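Local coordinates for protein C-domain type II peptide synthetase (Streptomyces globisporus, PDB 4ZNM) that is a condensation-domain protein of the nonribosomal peptide synthetase family, apparently free-standing, with the two-lobed fold of that family, at residues A[219-223]-A[314-318]. Residues are numbered along the deposited sequence.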
loop_
_atom_site.group_PDB
_atom_site.type_symbol
_atom_site.label_atom_id
_atom_site.label_comp_id
_atom_site.label_asym_id
_atom_site.label_seq_id
_atom_site.Cartn_x
_atom_site.Cartn_y
_atom_site.Cartn_z
ATOM N N ARG A 219 -16.404 -12.188 -17.570
ATOM C CA ARG A 219 -15.011 -12.509 -17.304
ATOM C C ARG A 219 -14.802 -13.323 -16.032
ATOM O O ARG A 219 -13.932 -14.185 -15.966
ATOM C CB ARG A 219 -14.199 -11.232 -17.199
ATOM C CG ARG A 219 -12.709 -11.469 -17.276
ATOM C CD ARG A 219 -12.271 -11.996 -18.661
ATOM N NE ARG A 219 -10.839 -11.863 -18.709
ATOM C CZ ARG A 219 -9.988 -12.705 -18.131
ATOM N NH1 ARG A 219 -10.428 -13.796 -17.520
ATOM N NH2 ARG A 219 -8.684 -12.453 -18.185
ATOM N N LEU A 220 -15.578 -13.022 -15.002
ATOM C CA LEU A 220 -15.418 -13.684 -13.722
ATOM C C LEU A 220 -16.473 -14.751 -13.447
ATOM O O LEU A 220 -16.643 -15.197 -12.311
ATOM C CB LEU A 220 -15.451 -12.641 -12.624
ATOM C CG LEU A 220 -14.269 -11.694 -12.648
ATOM C CD1 LEU A 220 -14.377 -10.709 -11.503
ATOM C CD2 LEU A 220 -12.926 -12.431 -12.621
ATOM N N GLN A 221 -17.157 -15.178 -14.498
ATOM C CA GLN A 221 -18.094 -16.281 -14.393
ATOM C C GLN A 221 -17.432 -17.508 -13.771
ATOM O O GLN A 221 -16.526 -18.098 -14.366
ATOM C CB GLN A 221 -18.637 -16.635 -15.768
ATOM C CG GLN A 221 -19.587 -17.805 -15.793
ATOM C CD GLN A 221 -20.997 -17.372 -15.558
ATOM O OE1 GLN A 221 -21.353 -16.962 -14.456
ATOM N NE2 GLN A 221 -21.817 -17.436 -16.602
ATOM N N GLY A 222 -17.906 -17.912 -12.599
ATOM C CA GLY A 222 -17.383 -19.094 -11.945
ATOM C C GLY A 222 -16.005 -18.901 -11.357
ATOM O O GLY A 222 -15.380 -19.864 -10.913
ATOM N N ALA A 223 -15.518 -17.663 -11.341
ATOM C CA ALA A 223 -14.228 -17.408 -10.770
ATOM C C ALA A 223 -14.310 -17.350 -9.235
ATOM O O ALA A 223 -15.299 -16.875 -8.653
ATOM C CB ALA A 223 -13.661 -16.129 -11.304
ATOM N N LEU A 314 -8.801 -4.996 -7.256
ATOM C CA LEU A 314 -9.001 -5.220 -8.682
ATOM C C LEU A 314 -8.678 -6.681 -9.041
ATOM O O LEU A 314 -7.513 -7.092 -9.019
ATOM C CB LEU A 314 -8.121 -4.272 -9.494
ATOM C CG LEU A 314 -8.172 -4.427 -11.016
ATOM C CD1 LEU A 314 -9.572 -4.103 -11.540
ATOM C CD2 LEU A 314 -7.102 -3.575 -11.710
ATOM N N PRO A 315 -9.700 -7.482 -9.350
ATOM C CA PRO A 315 -9.378 -8.904 -9.549
ATOM C C PRO A 315 -8.810 -9.198 -10.934
ATOM O O PRO A 315 -9.332 -8.730 -11.947
ATOM C CB PRO A 315 -10.720 -9.603 -9.327
ATOM C CG PRO A 315 -11.758 -8.548 -9.498
ATOM C CD PRO A 315 -11.137 -7.249 -9.145
ATOM N N LEU A 316 -7.722 -9.963 -10.948
ATOM C CA LEU A 316 -7.004 -10.316 -12.179
ATOM C C LEU A 316 -7.120 -11.809 -12.388
ATOM O O LEU A 316 -6.540 -12.576 -11.623
ATOM C CB LEU A 316 -5.525 -9.913 -12.089
ATOM C CG LEU A 316 -5.286 -8.430 -11.839
ATOM C CD1 LEU A 316 -3.830 -8.073 -11.774
ATOM C CD2 LEU A 316 -5.970 -7.578 -12.877
ATOM N N ARG A 317 -7.885 -12.210 -13.400
ATOM C CA ARG A 317 -8.083 -13.623 -13.697
ATOM C C ARG A 317 -7.348 -14.026 -14.951
ATOM O O ARG A 317 -7.627 -13.492 -16.006
ATOM C CB ARG A 317 -9.553 -13.933 -13.886
ATOM C CG ARG A 317 -9.823 -15.403 -14.157
ATOM C CD ARG A 317 -11.299 -15.658 -14.314
ATOM N NE ARG A 317 -11.636 -17.085 -14.246
ATOM C CZ ARG A 317 -12.831 -17.586 -14.541
ATOM N NH1 ARG A 317 -13.811 -16.798 -14.952
ATOM N NH2 ARG A 317 -13.065 -18.873 -14.401
ATOM N N THR A 318 -6.445 -14.995 -14.827
ATOM C CA THR A 318 -5.676 -15.484 -15.971
ATOM C C THR A 318 -5.712 -16.999 -16.037
ATOM O O THR A 318 -5.618 -17.691 -15.010
ATOM C CB THR A 318 -4.209 -15.033 -15.889
ATOM O OG1 THR A 318 -4.169 -13.628 -15.670
ATOM C CG2 THR A 318 -3.453 -15.342 -17.186
#
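Arg317 carries this contact, which joins the end of helix 207-219 to strand 312-319, antiparallel to 288-295, in the C-terminal lobe of the two-lobed condensation-domain fold. Its fully extended side chain leaves the strand and plugs the turn that follows the helix. There the chain leaves helical geometry at Leu220 and reverses through a type II beta turn, Leu220 to Ala223, closed by a 2.9 Å hydrogen bond from Ala223 N to Leu220 O; Gly222 supplies the positive phi of its third position. Arg317 NH1 donates to two backbone carbonyls at the edge of its guanidinium, Arg219 O at the helix end (2.8 Å) and Gln221 O in the turn (3.1 Å), while Ala223 CB covers one guanidinium face, 3.6 Å from Arg317 CZ.

Arg219 answers in the reverse direction. Its side chain reaches back to the strand, where Arg219 NH2 donates to Arg317 O at 2.6 Å, so each arginine donates to the other's main-chain carbonyl. Thr336 also hydrogen-bonds to Arg317 O.

Leu220 fills the apolar side of the joint: Leu220 CD2 lies 3.9 Å from Arg317 CB, and Leu220 CD1 the same distance from Pro315 CG. Pro315 and Arg317, two residues apart, thus present the same strand face to the turn, whereas the CA-to-CB bond of Leu316 points away, and its side chain packs on Phe273 and Ala340.

Each guanidinium also forms a salt bridge through NE, Arg317 with Asp288 and Arg219 with Glu339. All three hydrogen bonds across the segments run from guanidinium to main-chain carbonyl, so their acceptors are set by where the backbone places Arg219 O, Gln221 O and Arg317 O.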